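Local coordinates for protein endonuclease 2 (Arabidopsis thaliana, PDB 4CXP) that cleaves RNA and single-stranded DNA, and to a lesser extent double-stranded DNA, endonucleolytically to 5'-phosphorylated products with the help of three divalent metal cations, at residues 15-20 against 256-261; 142-147 against 229-234. All coordinates share one frame; numbering follows the deposited sequence. Where two conformers were deposited one is given.

Contacts 1 and 2 lie on opposite sides of the centre of the chain, their own centres about 39 Å apart and their nearest atoms about 26 Å apart. What joins them is the long helix 233-262: contact 2 holds the strand that leads into it and its first residues, contact 1 its last turns, so the helix is tied to other parts of the fold at both ends. Neither contact supplies a metal ligand. The side chain of Leu258 in contact 1 is about 11 Å from that of the metal ligand His120, whereas in contact 2 Val144 is about 9 Å from His154, side chain to side chain.

Contact 1 (15-20 against 256-261); sequences TRLDET and ATLNRI
Asn259, near the C-terminal end of helix 233-262, grips the turn between helices 3-15 and 19-28 in a mainly polar surface contact between one side-chain amide and the backbone of Arg16 and Asp18. Both ends of the amide are used. Asn259 ND2 donates to Arg16 O at 3.2 Å, with the acceptor close to the amide plane, and Asn259 OD1 accepts from Asp18 N at 2.9 Å in a nearly straight bond. That N-H comes in from above the plane of the amide carbonyl, 37° out of it. Bonds at both ends fix the rotation of the amide, since a flip would bring ND2 up to an N-H and OD1 up to a carbonyl oxygen.

The carboxylate of Asp18 and this amide meet tip to tip and stack with their planes only 19° apart. Asp18 OD1 and Asn259 OD1 are 3.3 Å apart, two acceptors without a proton between them. Asp18 OD1 caps Ala21 N and also accepts a bond from a water at 2.7 Å, and these two donors probably offset the closeness of the acceptors. The same water donates to Asn259 O and accepts from Thr20 OG1, 2.6 Å away, bridging the start of one helix to the backbone of the other.

Beside the polar grip, Leu17 CD2 packs on Leu258 CB at 4.0 Å, while Leu258 also rests on Leu115 and Val118 of helix 111-124. Arg16 NH2 forms a salt bridge with Glu197 OE2. Segment 256-261 lies in the propeptide, which is removed in the mature form. Asp18 is the N-cap of helix 19-28: its CG lies between its backbone N and carbonyl carbon (chi1 66°), its side chain caps the helix, and its own backbone N-H is taken by Asn259 of helix 233-262.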
ATOM      1  N   THR A  15       6.375   1.782 -14.491  1.00 11.37           N
ATOM      2  CA  THR A  15       7.105   1.054 -15.519  1.00 12.97           C
ATOM      3  C   THR A  15       6.333  -0.124 -16.120  1.00 13.09           C
ATOM      4  O   THR A  15       6.755  -0.660 -17.131  1.00 17.18           O
ATOM      5  CB  THR A  15       8.503   0.600 -15.048  1.00 15.40           C
ATOM      6  OG1 THR A  15       8.369  -0.349 -13.996  1.00 19.54           O
ATOM      7  CG2 THR A  15       9.326   1.784 -14.595  1.00 20.42           C
ATOM      8  N   ARG A  16       5.196  -0.479 -15.534  1.00 10.60           N
ATOM      9  CA  ARG A  16       4.339  -1.570 -16.004  1.00 10.37           C
ATOM     10  C   ARG A  16       3.082  -1.055 -16.701  1.00 10.54           C
ATOM     11  O   ARG A  16       2.206  -1.835 -17.048  1.00 12.07           O
ATOM     12  CB  ARG A  16       3.965  -2.486 -14.848  1.00 10.69           C
ATOM     13  CG  ARG A  16       5.146  -3.234 -14.274  1.00 11.29           C
ATOM     14  CD  ARG A  16       4.711  -4.138 -13.135  1.00 12.29           C
ATOM     15  NE  ARG A  16       3.909  -5.264 -13.593  1.00 11.90           N
ATOM     16  CZ  ARG A  16       4.413  -6.351 -14.144  1.00 13.32           C
ATOM     17  NH1 ARG A  16       5.728  -6.511 -14.272  1.00 14.14           N
ATOM     18  NH2 ARG A  16       3.590  -7.295 -14.543  1.00 14.47           N
ATOM     19  N   LEU A  17       2.978   0.242 -16.945  1.00 10.32           N
ATOM     20  CA  LEU A  17       1.814   0.783 -17.625  1.00 10.33           C
ATOM     21  C   LEU A  17       1.884   0.477 -19.113  1.00 10.74           C
ATOM     22  O   LEU A  17       2.950   0.518 -19.732  1.00 12.73           O
ATOM     23  CB  LEU A  17       1.738   2.288 -17.416  1.00 10.44           C
ATOM     24  CG  LEU A  17       1.556   2.740 -15.969  1.00 11.14           C
ATOM     25  CD1 LEU A  17       1.478   4.248 -15.907  1.00 12.50           C
ATOM     26  CD2 LEU A  17       0.347   2.090 -15.324  1.00 11.96           C
ATOM     27  N   ASP A  18       0.721   0.221 -19.687  1.00 10.77           N
ATOM     28  CA  ASP A  18       0.571   0.138 -21.127  1.00 11.30           C
ATOM     29  C   ASP A  18       0.507   1.537 -21.713  1.00 11.90           C
ATOM     30  O   ASP A  18       0.490   2.531 -20.990  1.00 12.59           O
ATOM     31  CB  ASP A  18      -0.578  -0.778 -21.522  1.00 13.12           C
ATOM     32  CG  ASP A  18      -1.940  -0.277 -21.130  0.70 12.55           C
ATOM     33  OD1 ASP A  18      -2.122   0.932 -20.965  0.70 13.04           O
ATOM     34  OD2 ASP A  18      -2.864  -1.130 -20.982  0.70 15.88           O
ATOM     35  N   GLU A  19       0.536   1.636 -23.033  1.00 13.01           N
ATOM     36  CA  GLU A  19       0.671   2.944 -23.643  1.00 13.98           C
ATOM     37  C   GLU A  19      -0.490   3.879 -23.289  1.00 13.50           C
ATOM     38  O   GLU A  19      -0.264   5.053 -22.994  1.00 13.95           O
ATOM     39  CB  GLU A  19       0.902   2.825 -25.138  1.00 14.40           C
ATOM     40  CG  GLU A  19       1.248   4.152 -25.807  1.00 14.53           C
ATOM     41  CD  GLU A  19       2.641   4.726 -25.520  1.00 14.76           C
ATOM     42  OE1 GLU A  19       3.412   4.214 -24.706  1.00 16.98           O
ATOM     43  OE2 GLU A  19       2.974   5.735 -26.168  1.00 15.30           O
ATOM     44  N   THR A  20      -1.724   3.379 -23.296  1.00 13.92           N
ATOM     45  CA  THR A  20      -2.856   4.245 -22.976  1.00 14.86           C
ATOM     46  C   THR A  20      -2.819   4.750 -21.535  1.00 12.84           C
ATOM     47  O   THR A  20      -3.130   5.907 -21.268  1.00 13.32           O
ATOM     48  CB  THR A  20      -4.221   3.609 -23.316  1.00 18.39           C
ATOM     49  OG1 THR A  20      -4.347   2.319 -22.748  1.00 21.46           O
ATOM     50  CG2 THR A  20      -4.350   3.461 -24.796  1.00 21.00           C
ATOM     51  N   ALA A 256      -1.817  -2.837 -13.071  1.00  8.89           N
ATOM     52  CA  ALA A 256      -2.857  -3.594 -13.732  1.00  9.61           C
ATOM     53  C   ALA A 256      -4.196  -2.867 -13.668  1.00  9.57           C
ATOM     54  O   ALA A 256      -4.985  -2.896 -14.616  1.00 10.20           O
ATOM     55  CB  ALA A 256      -2.971  -4.971 -13.129  1.00 10.92           C
ATOM     56  N   THR A 257      -4.459  -2.235 -12.534  1.00  9.11           N
ATOM     57  CA  THR A 257      -5.691  -1.485 -12.339  1.00  9.36           C
ATOM     58  C   THR A 257      -5.728  -0.246 -13.240  1.00  9.37           C
ATOM     59  O   THR A 257      -6.733  -0.009 -13.914  1.00 10.61           O
ATOM     60  CB  THR A 257      -5.874  -1.147 -10.856  1.00 10.51           C
ATOM     61  OG1 THR A 257      -5.884  -2.355 -10.097  1.00 11.76           O
ATOM     62  CG2 THR A 257      -7.142  -0.395 -10.624  1.00 12.67           C
ATOM     63  N   LEU A 258      -4.654   0.531 -13.270  1.00  9.05           N
ATOM     64  CA  LEU A 258      -4.597   1.683 -14.158  1.00  9.79           C
ATOM     65  C   LEU A 258      -4.708   1.263 -15.622  1.00  9.95           C
ATOM     66  O   LEU A 258      -5.365   1.937 -16.421  1.00 10.92           O
ATOM     67  CB  LEU A 258      -3.336   2.507 -13.932  1.00  9.64           C
ATOM     68  CG  LEU A 258      -3.212   3.160 -12.539  1.00 10.19           C
ATOM     69  CD1 LEU A 258      -1.897   3.902 -12.414  1.00 11.36           C
ATOM     70  CD2 LEU A 258      -4.372   4.089 -12.229  1.00 11.94           C
ATOM     71  N   ASN A 259      -4.083   0.148 -15.987  1.00  9.77           N
ATOM     72  CA  ASN A 259      -4.196  -0.330 -17.352  1.00 10.62           C
ATOM     73  C   ASN A 259      -5.642  -0.659 -17.718  1.00 11.31           C
ATOM     74  O   ASN A 259      -6.114  -0.322 -18.800  1.00 12.77           O
ATOM     75  CB  ASN A 259      -3.291  -1.541 -17.585  1.00 10.46           C
ATOM     76  CG  ASN A 259      -1.824  -1.159 -17.670  1.00 10.57           C
ATOM     77  OD1 ASN A 259      -1.477   0.001 -17.854  1.00 11.63           O
ATOM     78  ND2 ASN A 259      -0.955  -2.139 -17.541  1.00 11.45           N
ATOM     79  N   ARG A 260      -6.360  -1.308 -16.811  1.00 11.08           N
ATOM     80  CA  ARG A 260      -7.778  -1.589 -17.056  1.00 12.29           C
ATOM     81  C   ARG A 260      -8.590  -0.307 -17.139  1.00 12.12           C
ATOM     82  O   ARG A 260      -9.450  -0.183 -18.007  1.00 14.98           O
ATOM     83  CB  ARG A 260      -8.330  -2.481 -15.957  1.00 13.50           C
ATOM     84  CG  ARG A 260      -7.970  -3.936 -16.107  1.00 15.80           C
ATOM     85  CD  ARG A 260      -8.689  -4.854 -15.123  1.00 17.82           C
ATOM     86  NE  ARG A 260      -8.326  -4.603 -13.728  1.00 17.50           N
ATOM     87  CZ  ARG A 260      -7.331  -5.173 -13.067  1.00 15.37           C
ATOM     88  NH1 ARG A 260      -6.576  -6.118 -13.629  1.00 15.99           N
ATOM     89  NH2 ARG A 260      -7.135  -4.825 -11.805  1.00 19.38           N
ATOM     90  N   ILE A 261      -8.360   0.630 -16.228  1.00 11.67           N
ATOM     91  CA  ILE A 261      -9.120   1.877 -16.176  1.00 12.92           C
ATOM     92  C   ILE A 261      -8.983   2.676 -17.460  1.00 13.52           C
ATOM     93  O   ILE A 261      -9.968   3.163 -18.002  1.00 15.90           O
ATOM     94  CB  ILE A 261      -8.621   2.764 -15.004  1.00 14.34           C
ATOM     95  CG1 ILE A 261      -9.088   2.194 -13.672  1.00 15.00           C
ATOM     96  CG2 ILE A 261      -9.102   4.202 -15.148  1.00 16.79           C
ATOM     97  CD1 ILE A 261      -8.374   2.820 -12.494  1.00 15.10           C
TER
HETATM   98  O   HOH W   1      -4.649   1.531 -20.334  1.00 19.79           O

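Contact 2 (142-147 against 229-234); sequences IEVHWY and DTLEDE
Three backbone bonds pair strand 143-146 in parallel with 230-231: His145 N to Asp229 O (2.9 Å), Leu231 N to His145 O (2.8 Å) and Tyr147 N to Leu231 O (2.8 Å). Segment 230-231 is thus an edge strand of a small mixed sheet whose central strand, 143-146, pairs antiparallel with 149-152. Segment 142-147 belongs to the substrate-binding region 120-169, and the His145 side chain is about 4 Å from a bound sulfate, probably from the crystallisation liquor.

Apolar packing lies on the Trp146-Leu231 face, where Trp146 CE3 meets Leu231 CB at 3.9 Å and the side chains cross at about a right angle. The indole, its NE1 bonded to Thr164, also touches helix 153-169.

Tyr147, its CG beside its backbone N (chi1 -65°), supplies the aromatic contact and the side-chain hydrogen bond. Glu232 CA makes a CH-pi contact over the ring centre, 3.7 Å from the Tyr147 centroid. In the ring plane, Tyr147 OH donates to the anti lone pair of Asp233 OD1 at 2.6 Å. A leucine in place of Tyr147 would probably leave the Asp233 carboxylate without this donor and lose the flat face against Glu232 CA.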
ATOM      1  N   ILE A 142       0.930  -0.578  19.953  1.00 13.30           N
ATOM      2  CA  ILE A 142       1.856  -1.616  20.393  1.00 12.51           C
ATOM      3  C   ILE A 142       3.255  -1.010  20.379  1.00 12.32           C
ATOM      4  O   ILE A 142       3.862  -0.803  19.322  1.00 12.80           O
ATOM      5  CB  ILE A 142       1.774  -2.865  19.509  1.00 12.42           C
ATOM      6  CG1 ILE A 142       0.350  -3.413  19.490  1.00 13.78           C
ATOM      7  CG2 ILE A 142       2.797  -3.900  19.967  1.00 14.17           C
ATOM      8  CD1 ILE A 142       0.165  -4.571  18.546  1.00 15.71           C
ATOM      9  N   GLU A 143       3.740  -0.668  21.562  1.00 13.20           N
ATOM     10  CA  GLU A 143       5.004   0.050  21.722  1.00 13.28           C
ATOM     11  C   GLU A 143       6.110  -0.951  22.026  1.00 12.60           C
ATOM     12  O   GLU A 143       6.033  -1.704  23.006  1.00 14.47           O
ATOM     13  CB  GLU A 143       4.878   1.085  22.847  1.00 16.06           C
ATOM     14  CG  GLU A 143       4.004   2.282  22.472  1.00 19.52           C
ATOM     15  CD  GLU A 143       4.630   3.223  21.424  1.00 22.48           C
ATOM     16  OE1 GLU A 143       5.792   3.036  20.992  1.00 25.08           O
ATOM     17  OE2 GLU A 143       3.946   4.188  21.034  1.00 27.73           O
ATOM     18  N   VAL A 144       7.116  -0.967  21.152  1.00 12.14           N
ATOM     19  CA  VAL A 144       8.231  -1.905  21.200  1.00 11.70           C
ATOM     20  C   VAL A 144       9.513  -1.111  20.972  1.00 12.01           C
ATOM     21  O   VAL A 144       9.513   0.124  21.032  1.00 13.47           O
ATOM     22  CB  VAL A 144       8.037  -3.055  20.172  1.00 12.46           C
ATOM     23  CG1 VAL A 144       6.820  -3.877  20.544  1.00 13.63           C
ATOM     24  CG2 VAL A 144       7.904  -2.538  18.747  1.00 14.15           C
ATOM     25  N   HIS A 145      10.613  -1.810  20.738  1.00 13.07           N
ATOM     26  CA  HIS A 145      11.834  -1.190  20.252  1.00 12.41           C
ATOM     27  C   HIS A 145      12.159  -1.800  18.903  1.00 11.66           C
ATOM     28  O   HIS A 145      11.996  -3.008  18.700  1.00 12.91           O
ATOM     29  CB  HIS A 145      13.013  -1.407  21.213  1.00 14.82           C
ATOM     30  CG  HIS A 145      13.056  -0.436  22.374  1.00 22.10           C
ATOM     31  ND1 HIS A 145      12.154  -0.470  23.411  1.00 26.93           N
ATOM     32  CD2 HIS A 145      13.880   0.609  22.642  1.00 24.91           C
ATOM     33  CE1 HIS A 145      12.426   0.487  24.282  1.00 26.33           C
ATOM     34  NE2 HIS A 145      13.471   1.163  23.834  1.00 27.14           N
ATOM     35  N   TRP A 146      12.601  -0.956  17.973  1.00 10.38           N
ATOM     36  CA  TRP A 146      13.212  -1.379  16.716  1.00  9.77           C
ATOM     37  C   TRP A 146      14.710  -1.225  16.916  1.00  9.60           C
ATOM     38  O   TRP A 146      15.217  -0.108  17.034  1.00 10.49           O
ATOM     39  CB  TRP A 146      12.723  -0.517  15.547  1.00  9.37           C
ATOM     40  CG  TRP A 146      13.285  -0.976  14.239  1.00  9.42           C
ATOM     41  CD1 TRP A 146      14.177  -0.322  13.452  1.00  9.72           C
ATOM     42  CD2 TRP A 146      12.987  -2.205  13.577  1.00  9.30           C
ATOM     43  NE1 TRP A 146      14.457  -1.070  12.337  1.00 10.12           N
ATOM     44  CE2 TRP A 146      13.735  -2.229  12.392  1.00  9.15           C
ATOM     45  CE3 TRP A 146      12.177  -3.306  13.888  1.00  9.75           C
ATOM     46  CZ2 TRP A 146      13.692  -3.294  11.517  1.00 10.17           C
ATOM     47  CZ3 TRP A 146      12.128  -4.360  13.005  1.00 10.37           C
ATOM     48  CH2 TRP A 146      12.883  -4.349  11.839  1.00 10.55           C
ATOM     49  N   TYR A 147      15.406  -2.344  17.060  1.00 10.15           N
ATOM     50  CA  TYR A 147      16.793  -2.322  17.527  1.00 10.52           C
ATOM     51  C   TYR A 147      16.833  -1.504  18.817  1.00 11.45           C
ATOM     52  O   TYR A 147      16.108  -1.848  19.749  1.00 13.37           O
ATOM     53  CB  TYR A 147      17.764  -1.905  16.413  1.00 10.64           C
ATOM     54  CG  TYR A 147      17.809  -2.926  15.283  1.00 10.19           C
ATOM     55  CD1 TYR A 147      16.890  -2.895  14.247  1.00 10.38           C
ATOM     56  CD2 TYR A 147      18.751  -3.931  15.267  1.00 10.70           C
ATOM     57  CE1 TYR A 147      16.911  -3.843  13.232  1.00 10.28           C
ATOM     58  CE2 TYR A 147      18.787  -4.873  14.259  1.00 10.35           C
ATOM     59  CZ  TYR A 147      17.865  -4.823  13.231  1.00  9.88           C
ATOM     60  OH  TYR A 147      17.861  -5.733  12.203  1.00 10.84           O
ATOM     61  N   ASP A 229       8.769  -5.636  23.682  1.00 15.60           N
ATOM     62  CA  ASP A 229       9.775  -6.457  23.003  1.00 15.53           C
ATOM     63  C   ASP A 229      10.776  -5.593  22.245  1.00 14.70           C
ATOM     64  O   ASP A 229      10.456  -4.468  21.849  1.00 16.08           O
ATOM     65  CB  ASP A 229       9.123  -7.407  21.987  1.00 15.54           C
ATOM     66  CG  ASP A 229       8.434  -8.612  22.611  1.00 17.83           C
ATOM     67  OD1 ASP A 229       8.596  -8.856  23.826  1.00 20.28           O
ATOM     68  OD2 ASP A 229       7.747  -9.325  21.823  1.00 19.35           O
ATOM     69  N   THR A 230      11.963  -6.147  22.026  1.00 14.19           N
ATOM     70  CA  THR A 230      12.925  -5.595  21.074  1.00 13.46           C
ATOM     71  C   THR A 230      12.857  -6.443  19.814  1.00 12.60           C
ATOM     72  O   THR A 230      13.138  -7.644  19.830  1.00 14.11           O
ATOM     73  CB  THR A 230      14.357  -5.576  21.632  1.00 15.68           C
ATOM     74  OG1 THR A 230      14.422  -4.637  22.705  1.00 19.58           O
ATOM     75  CG2 THR A 230      15.346  -5.168  20.562  1.00 16.65           C
ATOM     76  N   LEU A 231      12.487  -5.789  18.727  1.00 11.04           N
ATOM     77  CA  LEU A 231      12.481  -6.404  17.411  0.70 10.34           C
ATOM     78  C   LEU A 231      13.758  -5.978  16.710  1.00 10.57           C
ATOM     79  O   LEU A 231      14.060  -4.784  16.604  1.00 11.72           O
ATOM     80  CB  LEU A 231      11.255  -5.982  16.615  0.70 10.20           C
ATOM     81  CG  LEU A 231       9.927  -6.334  17.289  0.70 12.16           C
ATOM     82  CD1 LEU A 231       8.790  -6.015  16.325  0.70 11.42           C
ATOM     83  CD2 LEU A 231       9.842  -7.761  17.818  0.70 13.68           C
ATOM     84  N   GLU A 232      14.525  -6.963  16.262  1.00 10.26           N
ATOM     85  CA  GLU A 232      15.833  -6.700  15.687  1.00 10.29           C
ATOM     86  C   GLU A 232      16.099  -7.735  14.597  1.00  9.59           C
ATOM     87  O   GLU A 232      15.182  -8.019  13.839  1.00  9.74           O
ATOM     88  CB  GLU A 232      16.888  -6.558  16.769  1.00 11.39           C
ATOM     89  CG  GLU A 232      16.987  -7.704  17.732  1.00 12.50           C
ATOM     90  CD  GLU A 232      17.996  -7.435  18.833  0.70 12.43           C
ATOM     91  OE1 GLU A 232      19.040  -6.810  18.528  0.70 13.82           O
ATOM     92  OE2 GLU A 232      17.744  -7.849  19.995  0.70 14.70           O
ATOM     93  N   ASP A 233      17.309  -8.281  14.449  1.00  9.96           N
ATOM     94  CA  ASP A 233      17.613  -9.077  13.259  1.00 10.21           C
ATOM     95  C   ASP A 233      16.639 -10.232  13.020  1.00  9.76           C
ATOM     96  O   ASP A 233      16.238 -10.464  11.884  1.00 10.15           O
ATOM     97  CB  ASP A 233      19.043  -9.628  13.289  1.00 10.97           C
ATOM     98  CG  ASP A 233      20.097  -8.649  12.791  1.00 12.33           C
ATOM     99  OD1 ASP A 233      19.767  -7.519  12.389  1.00 12.84           O
ATOM    100  OD2 ASP A 233      21.283  -9.051  12.788  1.00 14.54           O
ATOM    101  N   GLU A 234      16.266 -10.992  14.046  1.00 10.36           N
ATOM    102  CA  GLU A 234      15.422 -12.156  13.805  1.00 11.07           C
ATOM    103  C   GLU A 234      14.106 -11.729  13.146  1.00  9.65           C
ATOM    104  O   GLU A 234      13.660 -12.334  12.163  1.00 10.58           O
ATOM    105  CB  GLU A 234      15.157 -12.915  15.097  1.00 12.79           C
ATOM    106  CG  GLU A 234      14.320 -14.158  14.935  1.00 18.15           C
ATOM    107  CD  GLU A 234      14.071 -14.829  16.270  0.50 22.22           C
ATOM    108  OE1 GLU A 234      13.143 -14.401  16.987  0.50 27.54           O
ATOM    109  OE2 GLU A 234      14.811 -15.768  16.604  0.50 29.28           O
TER
HETATM  110  O   HOH W   2      16.217  -2.429  22.399  1.00 23.09           O